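Local coordinates for glucose-6-phosphate isomerase (Chlamydia trachomatis D/UW-3/CX, PDB 6OTU), which catalyses the reversible isomerisation of glucose 6-phosphate to fructose 6-phosphate, a step of central sugar metabolism, at the interface of chains A and B. Residues are numbered along the deposited sequence; one frame, centred on the assembly and turned at random. Chains: chain A/B, Glucose-6-phosphate isomerase.

Contact 1: the interface of chains A and B. Residues chain A 190, 193-194, 197; chain B 172, 340, 411.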
# COMPACT_ATOMS: atom_id res chain seq x y z
N ASP A 190 -4.99 6.65 -18.92
CA ASP A 190 -4.11 7.67 -18.37
C ASP A 190 -2.76 7.08 -18.02
O ASP A 190 -1.74 7.77 -18.08
CB ASP A 190 -4.77 8.33 -17.16
CG ASP A 190 -5.81 9.37 -17.57
OD1 ASP A 190 -5.75 9.85 -18.72
OD2 ASP A 190 -6.69 9.70 -16.74
N ALA A 193 -0.94 7.14 -21.26
CA ALA A 193 -0.67 8.51 -21.65
C ALA A 193 0.49 9.11 -20.85
O ALA A 193 1.35 9.79 -21.42
CB ALA A 193 -1.94 9.35 -21.49
N GLU A 194 0.53 8.87 -19.53
CA GLU A 194 1.63 9.42 -18.74
C GLU A 194 2.98 8.91 -19.24
O GLU A 194 3.97 9.65 -19.23
CB GLU A 194 1.45 9.13 -17.24
CG GLU A 194 1.65 7.64 -16.84
CD GLU A 194 1.46 7.35 -15.34
OE1 GLU A 194 1.38 8.31 -14.53
OE2 GLU A 194 1.38 6.15 -14.98
N ARG A 197 3.87 10.42 -22.74
CA ARG A 197 4.28 11.81 -22.60
C ARG A 197 5.79 11.93 -22.39
O ARG A 197 6.37 12.96 -22.74
CB ARG A 197 3.53 12.45 -21.44
CG ARG A 197 3.79 13.93 -21.25
CD ARG A 197 3.40 14.37 -19.86
NE ARG A 197 3.01 15.78 -19.81
CZ ARG A 197 3.77 16.74 -19.28
NH1 ARG A 197 4.95 16.44 -18.76
NH2 ARG A 197 3.34 18.00 -19.28
N GLN B 172 -1.65 15.95 -11.75
CA GLN B 172 -0.68 15.89 -12.84
C GLN B 172 -1.35 15.68 -14.20
O GLN B 172 -0.89 16.23 -15.20
CB GLN B 172 0.31 14.77 -12.54
CG GLN B 172 1.60 14.80 -13.31
CD GLN B 172 2.46 13.58 -12.98
OE1 GLN B 172 1.97 12.44 -12.98
NE2 GLN B 172 3.73 13.82 -12.68
N THR B 340 -5.42 6.20 -12.27
CA THR B 340 -3.96 6.28 -12.21
C THR B 340 -3.52 7.51 -11.41
O THR B 340 -2.61 7.43 -10.58
CB THR B 340 -3.37 6.28 -13.63
OG1 THR B 340 -3.56 5.00 -14.24
CG2 THR B 340 -1.88 6.60 -13.62
N ARG B 411 -6.17 12.76 -19.28
CA ARG B 411 -5.16 13.20 -20.23
C ARG B 411 -5.63 13.22 -21.67
O ARG B 411 -4.85 13.64 -22.54
CB ARG B 411 -3.93 12.31 -20.10
CG ARG B 411 -3.24 12.51 -18.76
CD ARG B 411 -2.06 11.62 -18.66
NE ARG B 411 -1.56 11.55 -17.30
CZ ARG B 411 -0.47 12.18 -16.87
NH1 ARG B 411 0.23 12.93 -17.72
NH2 ARG B 411 -0.08 12.05 -15.61
O HOH W 1 3.00 10.24 -13.69

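Contact 2: the interface of chains A and B. Residues chain A 158, 350-351, 355, 497; chain B 386-388.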
# COMPACT_ATOMS: atom_id res chain seq x y z
N GLY A 158 -0.69 -7.34 -13.11
CA GLY A 158 -0.68 -8.42 -12.14
C GLY A 158 0.70 -9.04 -11.99
O GLY A 158 1.70 -8.34 -11.84
N GLN A 350 2.01 -8.53 -1.24
CA GLN A 350 0.56 -8.53 -1.04
C GLN A 350 -0.15 -9.35 -2.11
O GLN A 350 -1.07 -10.12 -1.81
CB GLN A 350 0.08 -7.08 -1.01
CG GLN A 350 -1.41 -6.87 -0.99
CD GLN A 350 -1.71 -5.38 -1.04
OE1 GLN A 350 -1.58 -4.77 -2.10
NE2 GLN A 350 -2.05 -4.77 0.10
N GLN A 351 0.28 -9.23 -3.38
CA GLN A 351 -0.29 -10.09 -4.42
C GLN A 351 0.09 -11.54 -4.20
O GLN A 351 -0.75 -12.45 -4.28
CB GLN A 351 0.16 -9.64 -5.81
CG GLN A 351 -0.07 -10.76 -6.84
CD GLN A 351 0.14 -10.33 -8.27
OE1 GLN A 351 1.08 -9.60 -8.58
NE2 GLN A 351 -0.74 -10.80 -9.16
N GLU A 355 -3.12 -13.55 -3.15
CA GLU A 355 -3.65 -14.29 -4.29
C GLU A 355 -3.39 -15.79 -4.15
O GLU A 355 -4.24 -16.61 -4.55
CB GLU A 355 -3.05 -13.76 -5.60
CG GLU A 355 -3.95 -13.98 -6.79
CD GLU A 355 -3.22 -13.81 -8.08
OE1 GLU A 355 -3.82 -14.09 -9.12
OE2 GLU A 355 -2.04 -13.40 -8.05
N VAL A 497 -9.40 -14.46 -9.77
CA VAL A 497 -8.83 -13.64 -10.84
C VAL A 497 -9.37 -14.07 -12.21
O VAL A 497 -9.62 -13.23 -13.08
CB VAL A 497 -7.30 -13.68 -10.79
CG1 VAL A 497 -6.71 -12.91 -11.99
CG2 VAL A 497 -6.80 -13.10 -9.48
N HIS B 386 -6.39 -8.42 -10.50
CA HIS B 386 -5.48 -9.50 -10.86
C HIS B 386 -4.65 -9.98 -9.69
O HIS B 386 -3.80 -10.88 -9.87
CB HIS B 386 -4.55 -9.05 -12.00
CG HIS B 386 -5.28 -8.53 -13.20
ND1 HIS B 386 -5.44 -9.28 -14.35
CD2 HIS B 386 -5.92 -7.36 -13.42
CE1 HIS B 386 -6.13 -8.58 -15.23
NE2 HIS B 386 -6.45 -7.42 -14.69
N SER B 387 -4.86 -9.43 -8.50
CA SER B 387 -4.00 -9.77 -7.38
C SER B 387 -4.82 -10.10 -6.14
O SER B 387 -5.37 -11.20 -6.05
CB SER B 387 -3.00 -8.64 -7.11
OG SER B 387 -3.62 -7.50 -6.55
N PHE B 388 -4.90 -9.16 -5.18
CA PHE B 388 -5.51 -9.49 -3.90
C PHE B 388 -7.02 -9.55 -3.95
O PHE B 388 -7.64 -9.99 -2.97
CB PHE B 388 -5.07 -8.52 -2.79
CG PHE B 388 -5.35 -7.08 -3.08
CD1 PHE B 388 -6.61 -6.53 -2.84
CD2 PHE B 388 -4.33 -6.24 -3.53
CE1 PHE B 388 -6.85 -5.18 -3.09
CE2 PHE B 388 -4.58 -4.90 -3.80
CZ PHE B 388 -5.85 -4.37 -3.57

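Contact 1: the interface of chains A and B
B:Arg411 lies extended along one side of a chain A helix and accounts for most of the close packing here. At its base the backbone N gives a hydrogen bond to the carboxylate oxygen OD1 of A:Asp190 (3.0 Å), meeting the oxygen on its syn side but 34° out of the carboxylate plane. The side chain leaves beside its own backbone N (chi1 -67°) and stays stretched as far as NE, which carries CD past the methyl CB of A:Ala193 at 3.6 Å. Farther out the guanidinium lies flat against A:Glu194, whose CB sits over the centre of one face, 3.6 Å above the plane. The aliphatic root of the glutamate thus makes this contact; its OE1 stays 4.2 Å from NH2 of B:Arg411, so the opposite charges are near without pairing.

The glutamate tip belongs to a looser, wetter margin. Extended beyond CG, it points its carboxylate at B:Thr340, tip to tip, with OE2 3.6 Å from the methyl CG2. A water links OE1 to the amide oxygen OE1 of B:Gln172, which also takes a weak hydrogen bond from NH2 of B:Arg411. The poorly ordered A:Arg197 adds little.

Chain A contributes helix 189-196 and the residue just beyond it; chain B brings a loop arginine, the end of helix 162-172 and the start of the 3-10 helix 340-342.

Contact 2: the interface of chains A and B
A:Gln351 and A:Glu355, one turn apart on a chain A helix, lean over the backbone of B:His386 and B:Ser387. A:Gln351 leaves anti to its backbone N (chi1 163°), A:Glu355 roughly so, and both run extended, bringing their polar ends together. The amide nitrogen NE2 of A:Gln351 donates to the carboxylate oxygen OE2 of A:Glu355 at 3.1 Å. The approach is from above the carboxylate plane, 42° out of it, with the acceptor also tilted from the amide plane. The same NE2 lies 3.1 Å from the carbonyl O of B:His386, a bent hydrogen bond across the interface. Both acceptors lie on the side of NE2 away from the amide oxygen and so share one N-H, which would link the glutamate to the partner backbone.

The aliphatic part of A:Gln351 runs over B:Ser387, with CB of the glutamine 3.6 Å from CB of the serine. A:Glu355 turns its CB and CG toward the carbonyl O of B:Ser387. Beside them A:Val497 offers both methyls to the B:His386 backbone, CG1 reaching its CA at 3.8 Å. A:Gly158 faces CB of B:His386 at 3.9 Å from its CA, and the imidazole extends away from the two helical side chains.

At the other end A:Gln350 meets B:Phe388 obliquely, amide and ring planes 61° apart. Its OE1 lies above the ring plane and outside the ring, on the CD2-CE2 side, 3.4 Å from CD2 of B:Phe388, a van der Waals contact.

Chain A supplies helix 345-357, the start of helix 495-511 and a glycine of the sugar phosphate pocket. Chain B supplies the catalytic histidine at the end of the 3-10 helix 383-386. A:Glu355 is the catalytic acid-base residue that shuttles the proton between C1 and C2 in this enzyme family. The contact therefore joins the subunits within a composite active site and is likely to hold residues of both chains in register.

Contacts 1 and 2 belong to one two-fold symmetric interface, with the centres of their C-alpha atoms about 24 Å apart. They share neither residues nor secondary-structure elements. Contact 2 lies at the catalytic centre, about 10 Å from A:Lys501, whereas contact 1 is about 26 Å from A:Glu355 and so is likely to bear on the chemistry mainly through the dimer. Each has a twin with the chains exchanged, so the dimer is gripped at places beside and away from the active site on both sides of the axis. Contact 1 would add to the hold between subunits, while contact 2 makes that association part of the active site itself.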